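Local coordinates for protein pentalenene synthase (Streptomyces chartreusis NRRL 3882, PDB 6Q4S) that probably cyclises (2E,6E)-farnesyl diphosphate, with magnesium as cofactor, to the bicyclic sesquiterpenol 7-epi-alpha-eudesmol, at residues V103-P108 and E125-L130; S111-R114 and I119-A122; N239-L244 and Q253-E258. All blocks are in the same frame, centred on the assembly; numbering follows the deposited sequence.

Contact 1 of 3, residues V103-P108 and E125-L130; sequences VTPLRP and EVWKYL
Pro105 sets its CA-CB edge over one face of the Trp127 indole, a compact example of how proline and tryptophan join a turn to a helix. Its CB stands 3.8 Å from the centroid of the six-membered ring, 14° off the ring normal, a CH-pi contact made almost straight down onto the face. The proline CA covers the pyrrole half, 3.6 Å from Trp127 NE1, so both rings of the indole are covered by one residue. Thr104 adds a looser touch at the root of the side chain, its methyl CG2 being 4.1 Å from Trp127 CB. The indole reaches the turn because its CG swings anti to the backbone N (chi1 170°), extending the ring away from helix 118-131.

The edge is served separately. A water in the plane of the indole accepts from Trp127 NE1 at 2.8 Å and donates to Arg107 O at 2.6 Å, bridging helix and loop through a buried N-H. Further out, Thr104 OG1 is hydrogen-bonded to Glu100 O and the Arg107 guanidinium pairs with the Glu100 carboxylate, tying the turn back to helix 90-103. Helix 136-161 packs alongside: Ala143 and Trp146 touch Pro105, and the ring of Phe142 meets that of Trp127. Leu106 and Val103 pack against Ile102 and Val151 of the second subunit, so the turn is part of the dimer interface. With the Trp127 indole cut back to an alanine, Pro105 would probably face a gap and the water would lose its donor. The contact thus divides its chemistry by direction: dispersion and CH-pi attraction act across the face, while the single polar atom of the indole is satisfied at the edge through water, with no direct bond between the segments.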
loop_
_atom_site.group_PDB
_atom_site.type_symbol
_atom_site.label_atom_id
_atom_site.label_comp_id
_atom_site.label_asym_id
_atom_site.label_seq_id
_atom_site.Cartn_x
_atom_site.Cartn_y
_atom_site.Cartn_z
ATOM N N VAL A 103 6.364 0.025 5.708
ATOM C CA VAL A 103 5.757 1.345 5.957
ATOM C C VAL A 103 6.579 2.492 5.406
ATOM O O VAL A 103 6.086 3.566 5.285
ATOM C CB VAL A 103 5.448 1.570 7.431
ATOM C CG1 VAL A 103 4.512 0.502 7.950
ATOM C CG2 VAL A 103 6.654 1.563 8.309
ATOM N N THR A 104 7.835 2.260 5.025
ATOM C CA THR A 104 8.730 3.357 4.583
ATOM C C THR A 104 8.141 4.042 3.370
ATOM O O THR A 104 8.099 5.273 3.322
ATOM C CB THR A 104 10.173 2.822 4.406
ATOM O OG1 THR A 104 10.739 2.609 5.702
ATOM C CG2 THR A 104 11.057 3.733 3.607
ATOM N N PRO A 105 7.585 3.280 2.404
ATOM C CA PRO A 105 6.941 4.001 1.307
ATOM C C PRO A 105 5.591 4.556 1.645
ATOM O O PRO A 105 5.015 5.232 0.818
ATOM C CB PRO A 105 6.772 2.950 0.223
ATOM C CG PRO A 105 7.761 1.876 0.575
ATOM C CD PRO A 105 7.812 1.873 2.065
ATOM N N LEU A 106 5.122 4.349 2.884
ATOM C CA LEU A 106 3.831 4.928 3.297
ATOM C C LEU A 106 3.996 6.143 4.212
ATOM O O LEU A 106 3.093 6.503 4.955
ATOM C CB LEU A 106 3.017 3.819 4.009
ATOM C CG LEU A 106 2.662 2.672 3.037
ATOM C CD1 LEU A 106 2.055 1.520 3.832
ATOM C CD2 LEU A 106 1.763 3.130 1.894
ATOM N N ARG A 107 5.158 6.768 4.169
ATOM C CA ARG A 107 5.445 7.933 5.023
ATOM C C ARG A 107 6.305 8.925 4.163
ATOM O O ARG A 107 6.876 8.508 3.153
ATOM C CB ARG A 107 6.112 7.390 6.301
ATOM C CG ARG A 107 7.525 7.757 6.543
ATOM C CD ARG A 107 8.474 6.735 7.082
ATOM N NE ARG A 107 8.156 6.060 8.288
ATOM C CZ ARG A 107 8.797 4.956 8.651
ATOM N NH1 ARG A 107 9.836 4.460 7.947
ATOM N NH2 ARG A 107 8.410 4.347 9.740
ATOM N N PRO A 108 6.347 10.221 4.510
ATOM C CA PRO A 108 7.052 11.130 3.595
ATOM C C PRO A 108 8.535 10.744 3.393
ATOM O O PRO A 108 9.183 10.208 4.270
ATOM C CB PRO A 108 6.890 12.497 4.270
ATOM C CG PRO A 108 5.549 12.359 4.921
ATOM C CD PRO A 108 5.610 10.989 5.545
ATOM N N GLU A 125 16.752 5.581 2.667
ATOM C CA GLU A 125 17.527 6.365 1.686
ATOM C C GLU A 125 17.118 6.069 0.270
ATOM O O GLU A 125 16.801 6.989 -0.433
ATOM C CB GLU A 125 19.056 6.153 1.839
ATOM C CG GLU A 125 19.849 6.974 0.803
ATOM C CD GLU A 125 21.317 6.558 0.691
ATOM O OE1 GLU A 125 22.036 6.864 1.664
ATOM O OE2 GLU A 125 21.702 5.929 -0.344
ATOM N N VAL A 126 17.057 4.781 -0.086
ATOM C CA VAL A 126 16.778 4.347 -1.434
ATOM C C VAL A 126 15.430 4.776 -1.884
ATOM O O VAL A 126 15.276 5.180 -3.041
ATOM C CB VAL A 126 17.041 2.833 -1.633
ATOM C CG1 VAL A 126 16.440 2.233 -2.895
ATOM C CG2 VAL A 126 18.526 2.554 -1.540
ATOM N N TRP A 127 14.442 4.689 -0.998
ATOM C CA TRP A 127 13.062 5.030 -1.362
ATOM C C TRP A 127 12.918 6.505 -1.728
ATOM O O TRP A 127 12.257 6.829 -2.660
ATOM C CB TRP A 127 12.058 4.672 -0.241
ATOM C CG TRP A 127 10.698 5.232 -0.500
ATOM C CD1 TRP A 127 10.097 6.246 0.169
ATOM C CD2 TRP A 127 9.813 4.876 -1.556
ATOM N NE1 TRP A 127 8.879 6.539 -0.381
ATOM C CE2 TRP A 127 8.673 5.702 -1.445
ATOM C CE3 TRP A 127 9.872 3.956 -2.595
ATOM C CZ2 TRP A 127 7.600 5.610 -2.305
ATOM C CZ3 TRP A 127 8.814 3.897 -3.463
ATOM C CH2 TRP A 127 7.672 4.684 -3.283
ATOM N N LYS A 128 13.626 7.376 -1.048
ATOM C CA LYS A 128 13.656 8.774 -1.394
ATOM C C LYS A 128 14.097 8.994 -2.843
ATOM O O LYS A 128 13.460 9.761 -3.578
ATOM C CB LYS A 128 14.576 9.484 -0.417
ATOM C CG LYS A 128 14.744 10.990 -0.696
ATOM C CD LYS A 128 15.553 11.637 0.421
ATOM C CE LYS A 128 16.947 10.995 0.530
ATOM N NZ LYS A 128 17.777 11.717 1.543
ATOM N N TYR A 129 15.122 8.268 -3.300
ATOM C CA TYR A 129 15.498 8.362 -4.741
ATOM C C TYR A 129 14.578 7.653 -5.699
ATOM O O TYR A 129 14.295 8.141 -6.793
ATOM C CB TYR A 129 16.894 7.819 -4.940
ATOM C CG TYR A 129 17.951 8.674 -4.255
ATOM C CD1 TYR A 129 18.099 10.015 -4.582
ATOM C CD2 TYR A 129 18.785 8.143 -3.266
ATOM C CE1 TYR A 129 19.064 10.804 -3.966
ATOM C CE2 TYR A 129 19.760 8.922 -2.660
ATOM C CZ TYR A 129 19.878 10.250 -3.007
ATOM O OH TYR A 129 20.817 11.030 -2.406
ATOM N N LEU A 130 14.168 6.435 -5.325
ATOM C CA LEU A 130 13.307 5.650 -6.200
ATOM C C LEU A 130 11.978 6.344 -6.402
ATOM O O LEU A 130 11.405 6.307 -7.506
ATOM C CB LEU A 130 13.152 4.277 -5.557
ATOM C CG LEU A 130 12.927 3.041 -6.358
ATOM C CD1 LEU A 130 14.097 2.782 -7.287
ATOM C CD2 LEU A 130 12.767 1.882 -5.379
HETATM O O HOH W 1 6.878 8.271 0.605
#

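Contact 2 of 3, residues S111-R114 and I119-A122; sequences SPPR and ITLA
Pro113 meets Thr120 and Leu121 in two different attitudes, and the pair illustrates how one pyrrolidine ring can rest on consecutive residues of a helix. Against Leu121 the two side chains stand at about a right angle: CD2, one of the two leucine methyls, comes to 3.8 Å from Pro113 CG and 4.0 Å from Pro113 CD, touching the outer corner of the ring. Leu121 starts out to one side of the proline, and it is the end of its side chain that closes the distance. Against Thr120 the approach is oblique, with Pro113 CG 3.9 Å from the hydroxyl oxygen OG1 and Pro113 CB 4.1 Å from Thr120 CB.

Residues 111-113 run in an extended, polyproline-II-like course (Pro113 at -73°/151°), within the loop that leads from helix 90-103 into helix 118-131 of this all-helical terpene synthase fold. Thr120 belongs to the first turn of the second helix. With chi1 at 60°, its OG1 sits between the backbone N and the carbonyl carbon, and from there it accepts from Cys117 N, just ahead of the helix, and donates to Val115 O. The first of these bonds is the kind that the N3 residue supplies in a capping box. The hydroxyl is therefore engaged by the backbone of the incoming loop, and its meeting with the proline is plain van der Waals packing.

Around this small cluster, Glu100 of helix 90-103 touches both Pro113 and Thr120, and Arg107 packs on the proline. The next residue, Arg114, heads away from the helix and carries its guanidinium to Asp92 and Asp158 of the second subunit, forming salt bridges across the dimer interface.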
loop_
_atom_site.group_PDB
_atom_site.type_symbol
_atom_site.label_atom_id
_atom_site.label_comp_id
_atom_site.label_asym_id
_atom_site.label_seq_id
_atom_site.Cartn_x
_atom_site.Cartn_y
_atom_site.Cartn_z
ATOM N N SER A 111 11.795 10.762 6.006
ATOM C CA SER A 111 11.559 10.340 7.367
ATOM C C SER A 111 12.396 9.174 7.835
ATOM O O SER A 111 12.577 8.204 7.108
ATOM C CB SER A 111 10.116 9.891 7.540
ATOM O OG SER A 111 9.242 10.876 7.067
ATOM N N PRO A 112 12.832 9.215 9.089
ATOM C CA PRO A 112 13.585 8.154 9.713
ATOM C C PRO A 112 12.694 6.973 10.049
ATOM O O PRO A 112 11.522 7.166 10.418
ATOM C CB PRO A 112 14.055 8.765 11.042
ATOM C CG PRO A 112 13.049 9.804 11.343
ATOM C CD PRO A 112 12.527 10.300 10.042
ATOM N N PRO A 113 13.240 5.774 9.933
ATOM C CA PRO A 113 12.539 4.578 10.340
ATOM C C PRO A 113 12.454 4.437 11.843
ATOM O O PRO A 113 13.373 4.799 12.546
ATOM C CB PRO A 113 13.405 3.471 9.795
ATOM C CG PRO A 113 14.775 4.047 9.791
ATOM C CD PRO A 113 14.564 5.462 9.361
ATOM N N ARG A 114 11.402 3.791 12.324
ATOM C CA ARG A 114 11.204 3.602 13.750
ATOM C C ARG A 114 12.111 2.505 14.300
ATOM O O ARG A 114 12.683 2.652 15.335
ATOM C CB ARG A 114 9.705 3.265 13.991
ATOM C CG ARG A 114 9.215 3.428 15.418
ATOM C CD ARG A 114 7.675 3.247 15.575
ATOM N NE ARG A 114 7.225 3.594 16.945
ATOM C CZ ARG A 114 7.483 2.894 18.053
ATOM N NH1 ARG A 114 8.098 1.722 18.007
ATOM N NH2 ARG A 114 7.074 3.356 19.254
ATOM N N ILE A 119 19.686 -2.195 7.328
ATOM C CA ILE A 119 18.755 -2.373 6.208
ATOM C C ILE A 119 17.635 -1.306 6.146
ATOM O O ILE A 119 17.316 -0.807 5.059
ATOM C CB ILE A 119 18.198 -3.777 6.162
ATOM C CG1 ILE A 119 17.542 -4.029 4.801
ATOM C CG2 ILE A 119 17.156 -4.014 7.245
ATOM C CD1 ILE A 119 17.680 -5.478 4.428
ATOM N N THR A 120 17.103 -0.876 7.305
ATOM C CA THR A 120 15.937 0.037 7.299
ATOM C C THR A 120 16.406 1.430 6.980
ATOM O O THR A 120 15.745 2.160 6.264
ATOM C CB THR A 120 15.113 -0.020 8.594
ATOM O OG1 THR A 120 15.878 0.343 9.773
ATOM C CG2 THR A 120 14.559 -1.409 8.776
ATOM N N LEU A 121 17.588 1.779 7.479
ATOM C CA LEU A 121 18.201 3.056 7.113
ATOM C C LEU A 121 18.566 3.123 5.655
ATOM O O LEU A 121 18.352 4.153 5.031
ATOM C CB LEU A 121 19.447 3.312 7.988
ATOM C CG LEU A 121 19.092 3.474 9.489
ATOM C CD1 LEU A 121 20.334 3.167 10.339
ATOM C CD2 LEU A 121 18.524 4.850 9.818
ATOM N N ALA A 122 19.103 2.036 5.116
ATOM C CA ALA A 122 19.431 1.935 3.707
ATOM C C ALA A 122 18.199 2.102 2.883
ATOM O O ALA A 122 18.191 2.870 1.915
ATOM C CB ALA A 122 20.118 0.635 3.384
#

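Contact 3 of 3, residues N239-L244 and Q253-E258; sequences NLIAVL and QQATDE
Ile241 and Ala255 bring their CA atoms to 5.5 Å where the short helical segments 240-244 and 253-258 cross at 119°, their axes 8.4 Å apart at closest approach. The small side chain of Ala255 is consistent with that closeness: its CB points at the partner helix and rests 3.6 Å from the carbonyl oxygen of Ile241. On one flank, in the conformer considered here, Ile241 CD1 reaches Thr256 CA at 3.7 Å, and its CG2 lies near Thr256 OG1, which is itself hydrogen-bonded to Trp252 O. On the other flank Leu244, with CG anti to its carbonyl carbon (chi1 -78°), spreads its two methyls over the crossing helix. CD1 touches Ala255 O at 3.6 Å, while CD2 meets Glu258 CG at 3.9 Å, the leucine and glutamate chains lying at about a right angle.

This corner between consecutive helices follows helix 206-228, which carries Asn223 and Ser227, probable magnesium ligands; the Ile241 side chain lies about 8 Å from that of Ser227, and Phe228 of that helix packs on Ile241. The backbone N of Leu240 is hydrogen-bonded to Asp224 OD2, also of helix 206-228.

Glu258 shows the division of labour: its methylene packs on leucine while its carboxylate pairs with Arg261. The interface is thus joined by apolar packing, its polar side-chain groups turned to partners of their own.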
loop_
_atom_site.group_PDB
_atom_site.type_symbol
_atom_site.label_atom_id
_atom_site.label_comp_id
_atom_site.label_asym_id
_atom_site.label_seq_id
_atom_site.Cartn_x
_atom_site.Cartn_y
_atom_site.Cartn_z
ATOM N N ASN A 239 10.073 -25.991 -3.531
ATOM C CA ASN A 239 10.636 -25.813 -4.860
ATOM C C ASN A 239 9.674 -26.466 -5.809
ATOM O O ASN A 239 9.195 -27.566 -5.528
ATOM C CB ASN A 239 12.032 -26.451 -4.879
ATOM C CG ASN A 239 12.688 -26.286 -6.216
ATOM O OD1 ASN A 239 13.417 -25.308 -6.492
ATOM N ND2 ASN A 239 12.412 -27.202 -7.072
ATOM N N LEU A 240 9.312 -25.820 -6.901
ATOM C CA LEU A 240 8.362 -26.381 -7.847
ATOM C C LEU A 240 8.582 -27.906 -8.240
ATOM O O LEU A 240 7.595 -28.696 -8.361
ATOM C CB LEU A 240 8.351 -25.576 -9.107
ATOM C CG LEU A 240 7.467 -26.072 -10.258
ATOM C CD1 LEU A 240 6.010 -26.103 -9.835
ATOM C CD2 LEU A 240 7.609 -25.226 -11.508
ATOM N N ILE A 241 9.838 -28.238 -8.496
ATOM C CA ILE A 241 10.274 -29.589 -8.905
ATOM C C ILE A 241 9.886 -30.607 -7.833
ATOM O O ILE A 241 9.145 -31.551 -8.109
ATOM C CB ILE A 241 11.800 -29.652 -9.117
ATOM C CG1 ILE A 241 12.211 -28.614 -10.166
ATOM C CG2 ILE A 241 12.251 -31.061 -9.533
ATOM C CD1 ILE A 241 11.732 -28.958 -11.556
ATOM N N ALA A 242 10.353 -30.353 -6.621
ATOM C CA ALA A 242 10.027 -31.175 -5.424
ATOM C C ALA A 242 8.515 -31.307 -5.197
ATOM O O ALA A 242 7.982 -32.383 -4.892
ATOM C CB ALA A 242 10.675 -30.576 -4.216
ATOM N N VAL A 243 7.802 -30.228 -5.427
ATOM C CA VAL A 243 6.386 -30.218 -5.178
ATOM C C VAL A 243 5.686 -31.095 -6.172
ATOM O O VAL A 243 4.690 -31.822 -5.832
ATOM C CB VAL A 243 5.868 -28.753 -5.241
ATOM C CG1 VAL A 243 4.353 -28.677 -5.304
ATOM C CG2 VAL A 243 6.397 -27.997 -4.020
ATOM N N LEU A 244 6.118 -30.987 -7.433
ATOM C CA LEU A 244 5.503 -31.783 -8.495
ATOM C C LEU A 244 5.722 -33.300 -8.259
ATOM O O LEU A 244 4.839 -34.116 -8.604
ATOM C CB LEU A 244 6.008 -31.415 -9.872
ATOM C CG LEU A 244 5.448 -30.163 -10.512
ATOM C CD1 LEU A 244 6.364 -29.659 -11.623
ATOM C CD2 LEU A 244 4.086 -30.403 -11.090
ATOM N N GLN A 253 13.294 -36.732 -12.858
ATOM C CA GLN A 253 13.278 -36.264 -14.243
ATOM C C GLN A 253 11.890 -35.995 -14.815
ATOM O O GLN A 253 11.742 -35.057 -15.571
ATOM C CB GLN A 253 14.042 -37.261 -15.174
ATOM C CG GLN A 253 14.265 -36.806 -16.626
ATOM C CD GLN A 253 14.945 -35.433 -16.722
ATOM O OE1 GLN A 253 15.991 -35.191 -16.094
ATOM N NE2 GLN A 253 14.311 -34.500 -17.468
ATOM N N GLN A 254 10.877 -36.813 -14.529
ATOM C CA GLN A 254 9.530 -36.482 -14.994
ATOM C C GLN A 254 8.987 -35.168 -14.333
ATOM O O GLN A 254 8.153 -34.513 -14.932
ATOM C CB GLN A 254 8.536 -37.584 -14.715
ATOM C CG GLN A 254 8.706 -38.844 -15.558
ATOM C CD GLN A 254 7.879 -39.998 -14.977
ATOM O OE1 GLN A 254 8.069 -40.406 -13.831
ATOM N NE2 GLN A 254 6.929 -40.476 -15.749
ATOM N N ALA A 255 9.436 -34.903 -13.099
ATOM C CA ALA A 255 9.056 -33.705 -12.319
ATOM C C ALA A 255 9.732 -32.438 -12.947
ATOM O O ALA A 255 9.079 -31.404 -13.140
ATOM C CB ALA A 255 9.460 -33.865 -10.855
ATOM N N THR A 256 11.011 -32.573 -13.306
ATOM C CA THR A 256 11.718 -31.564 -14.128
ATOM C C THR A 256 11.019 -31.294 -15.451
ATOM O O THR A 256 10.730 -30.138 -15.774
ATOM C CB THR A 256 13.201 -31.951 -14.247
ATOM O OG1 THR A 256 13.747 -32.030 -12.924
ATOM C CG2 THR A 256 13.994 -30.918 -15.058
ATOM N N ASP A 257 10.682 -32.333 -16.198
ATOM C CA ASP A 257 9.992 -32.166 -17.463
ATOM C C ASP A 257 8.690 -31.427 -17.271
ATOM O O ASP A 257 8.306 -30.585 -18.095
ATOM C CB ASP A 257 9.622 -33.522 -18.154
ATOM C CG ASP A 257 10.852 -34.448 -18.473
ATOM O OD1 ASP A 257 11.996 -33.950 -18.553
ATOM O OD2 ASP A 257 10.636 -35.695 -18.621
ATOM N N GLU A 258 7.943 -31.803 -16.237
ATOM C CA GLU A 258 6.694 -31.142 -15.998
ATOM C C GLU A 258 6.861 -29.626 -15.557
ATOM O O GLU A 258 6.098 -28.815 -16.000
ATOM C CB GLU A 258 5.838 -31.916 -14.972
ATOM C CG GLU A 258 4.362 -31.470 -14.800
ATOM C CD GLU A 258 3.547 -31.349 -16.077
ATOM O OE1 GLU A 258 3.934 -31.852 -17.179
ATOM O OE2 GLU A 258 2.459 -30.737 -15.975
#

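In the fold
Following the chain, helix 90-103 ends in the turn 103-108, which contact 1 closes against residues 125-130 of helix 118-131. Contact 2 is nested inside that loop: 111-114 folds back on the first turns of the same helix before the longer closure is complete. The two touch directly, since Arg107 of contact 1 packs on Pro113 of contact 2, and together they fasten the connection between successive helices near the dimer interface. Contact 3 comes later, in series, closing the short connection between helix 240-248 and helix 252-284. It lies on the opposite side of the chain's centre, with its own centre about 39 Å from that of contact 1 and about 40 Å from that of contact 2.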